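Afamin (Homo sapiens, PDB 6FAK) carries hydrophobic molecules in body fluids, binds vitamin E and keeps lipidated Wnt proteins soluble and active. Local coordinates at residues K225-I229 / D272-S276. Residue numbers count along the deposited sequence, not the author numbering.
Sequences KFPKI and DSISS
Two loops of the second albumin domain meet here. Residues 225-229 link helix 216-225 to helix 231-250, and residues 272-276 follow helix 253-268. Phe226 leaves the helical conformation and opens a type I beta turn to Ile229, closed by a hydrogen bond from Ile229 N to Phe226 O (3.1 Å). Residues 272-276 are irregular. CA atoms come nearest at Ile229-Ile274 (4.7 Å) and Phe226-Ser275 (5.8 Å). Ile274, Lys228 and Phe226 bury the most surface. With chi1 m, Phe226 presents one ring face to Ile274, whose CG2 lies 3.9 Å from the ring centroid, a CH-pi contact. Ser275 CB approaches Phe226 CD1 obliquely at 3.6 Å. Ile229 CG1 packs against Ile274 CG1 at 4.1 Å. Lys228 (chi1 p, chi2 t, chi3 -122°) reaches across residues 273-275: its CG lies 3.4 Å from Ile274 O, and its NZ 3.6 Å from Ser273 N. One water bridges the backbones, accepting from Lys228 N (2.9 Å) and donating to Ile274 O (2.5 Å). Both loops belong to the region that binds hydrophobic ligands; a tetraethylene glycol, probably from the crystallisation liquor, lies about 5 Å from the Phe226 side chain. No hydrogen bond links the segments directly. What joins them is mainly van der Waals contact of Phe226, Lys228 and Ile229 with residues 273-275, plus the water, which satisfies two backbone polar groups.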
ATOM      1  N   LYS A 225      15.230  10.097  -7.225  1.00 37.38           N
ATOM      2  CA  LYS A 225      16.003   8.892  -7.471  1.00 39.48           C
ATOM      3  C   LYS A 225      17.088   9.072  -8.530  1.00 39.78           C
ATOM      4  O   LYS A 225      18.180   8.504  -8.396  1.00 42.30           O
ATOM      5  CB  LYS A 225      15.059   7.765  -7.894  1.00 42.13           C
ATOM      6  CG  LYS A 225      15.725   6.398  -7.944  1.00 47.77           C
ATOM      7  CD  LYS A 225      14.732   5.360  -8.429  1.00 53.95           C
ATOM      8  CE  LYS A 225      15.283   3.937  -8.357  1.00 54.90           C
ATOM      9  NZ  LYS A 225      14.846   3.296  -7.081  1.00 56.81           N
ATOM     10  N   PHE A 226      16.792   9.842  -9.577  1.00 37.38           N
ATOM     11  CA  PHE A 226      17.718  10.047 -10.702  1.00 36.26           C
ATOM     12  C   PHE A 226      17.976  11.533 -10.862  1.00 34.34           C
ATOM     13  O   PHE A 226      17.584  12.132 -11.854  1.00 34.20           O
ATOM     14  CB  PHE A 226      17.130   9.484 -12.001  1.00 39.11           C
ATOM     15  CG  PHE A 226      16.729   8.035 -11.915  1.00 41.60           C
ATOM     16  CD1 PHE A 226      17.639   7.071 -11.502  1.00 44.75           C
ATOM     17  CD2 PHE A 226      15.459   7.627 -12.289  1.00 43.71           C
ATOM     18  CE1 PHE A 226      17.284   5.738 -11.415  1.00 45.02           C
ATOM     19  CE2 PHE A 226      15.088   6.293 -12.211  1.00 49.08           C
ATOM     20  CZ  PHE A 226      16.010   5.340 -11.768  1.00 48.57           C
ATOM     21  N   PRO A 227      18.667  12.141  -9.902  1.00 34.15           N
ATOM     22  CA  PRO A 227      18.773  13.589  -9.928  1.00 34.91           C
ATOM     23  C   PRO A 227      19.663  14.138 -11.045  1.00 36.92           C
ATOM     24  O   PRO A 227      19.622  15.334 -11.282  1.00 36.85           O
ATOM     25  CB  PRO A 227      19.364  13.917  -8.569  1.00 35.55           C
ATOM     26  CG  PRO A 227      20.097  12.701  -8.164  1.00 35.31           C
ATOM     27  CD  PRO A 227      19.284  11.574  -8.690  1.00 35.52           C
ATOM     28  N   LYS A 228      20.416  13.292 -11.740  1.00 37.36           N
ATOM     29  CA  LYS A 228      21.194  13.768 -12.893  1.00 41.27           C
ATOM     30  C   LYS A 228      20.427  13.708 -14.233  1.00 40.21           C
ATOM     31  O   LYS A 228      20.944  14.154 -15.238  1.00 39.47           O
ATOM     32  CB  LYS A 228      22.549  13.030 -12.958  1.00 46.71           C
ATOM     33  CG  LYS A 228      22.575  11.725 -13.729  1.00 55.03           C
ATOM     34  CD  LYS A 228      23.994  11.158 -13.883  1.00 66.89           C
ATOM     35  CE  LYS A 228      24.383  10.963 -15.356  1.00 71.63           C
ATOM     36  NZ  LYS A 228      25.334   9.834 -15.532  1.00 80.48           N
ATOM     37  N   ILE A 229      19.199  13.182 -14.255  1.00 37.87           N
ATOM     38  CA  ILE A 229      18.412  13.070 -15.490  1.00 37.41           C
ATOM     39  C   ILE A 229      18.049  14.431 -16.078  1.00 37.00           C
ATOM     40  O   ILE A 229      17.815  15.370 -15.322  1.00 40.88           O
ATOM     41  CB  ILE A 229      17.118  12.247 -15.205  1.00 38.09           C
ATOM     42  CG1 ILE A 229      16.444  11.766 -16.486  1.00 36.83           C
ATOM     43  CG2 ILE A 229      16.121  13.050 -14.345  1.00 38.03           C
ATOM     44  CD1 ILE A 229      15.252  10.867 -16.164  1.00 37.50           C
ATOM     45  N   ASP A 272      23.646   5.469 -18.771  1.00 97.24           N
ATOM     46  CA  ASP A 272      24.412   6.724 -18.823  1.00 98.96           C
ATOM     47  C   ASP A 272      23.463   7.852 -19.262  1.00102.39           C
ATOM     48  O   ASP A 272      22.735   7.710 -20.252  1.00 99.42           O
ATOM     49  CB  ASP A 272      25.615   6.621 -19.774  1.00 98.70           C
ATOM     50  CG  ASP A 272      26.443   7.913 -19.819  1.00102.47           C
ATOM     51  OD1 ASP A 272      27.533   7.949 -19.198  1.00 93.29           O
ATOM     52  OD2 ASP A 272      25.997   8.896 -20.463  1.00100.50           O
ATOM     53  N   SER A 273      23.506   8.966 -18.531  1.00 98.81           N
ATOM     54  CA  SER A 273      22.541  10.073 -18.644  1.00 93.38           C
ATOM     55  C   SER A 273      21.179   9.796 -17.968  1.00 81.93           C
ATOM     56  O   SER A 273      20.169  10.394 -18.334  1.00 72.17           O
ATOM     57  CB  SER A 273      22.363  10.531 -20.111  1.00 90.16           C
ATOM     58  OG  SER A 273      21.450   9.712 -20.821  1.00 83.15           O
ATOM     59  N   ILE A 274      21.161   8.877 -17.002  1.00 80.03           N
ATOM     60  CA  ILE A 274      20.041   8.725 -16.050  1.00 83.16           C
ATOM     61  C   ILE A 274      20.588   8.403 -14.656  1.00 90.13           C
ATOM     62  O   ILE A 274      20.324   9.140 -13.707  1.00101.94           O
ATOM     63  CB  ILE A 274      18.976   7.647 -16.478  1.00 75.95           C
ATOM     64  CG1 ILE A 274      18.127   8.159 -17.656  1.00 71.68           C
ATOM     65  CG2 ILE A 274      18.051   7.276 -15.311  1.00 67.84           C
ATOM     66  CD1 ILE A 274      16.994   7.259 -18.111  1.00 65.49           C
ATOM     67  N   SER A 275      21.312   7.290 -14.531  1.00 87.66           N
ATOM     68  CA  SER A 275      21.746   6.797 -13.229  1.00 87.89           C
ATOM     69  C   SER A 275      23.146   6.201 -13.261  1.00 97.04           C
ATOM     70  O   SER A 275      23.704   5.916 -14.319  1.00 88.59           O
ATOM     71  CB  SER A 275      20.757   5.750 -12.715  1.00 94.61           C
ATOM     72  OG  SER A 275      20.921   5.493 -11.324  1.00 98.61           O
ATOM     73  N   SER A 276      23.701   6.060 -12.063  1.00101.18           N
ATOM     74  CA  SER A 276      24.985   5.433 -11.822  1.00 97.17           C
ATOM     75  C   SER A 276      24.860   4.135 -11.008  1.00 99.03           C
ATOM     76  O   SER A 276      25.738   3.279 -11.107  1.00 94.30           O
ATOM     77  CB  SER A 276      25.870   6.434 -11.076  1.00 96.88           C
ATOM     78  OG  SER A 276      27.225   6.042 -11.088  1.00104.01           O
TER
HETATM   79  O   HOH W   1      20.729  10.421 -11.613  1.00 37.66           O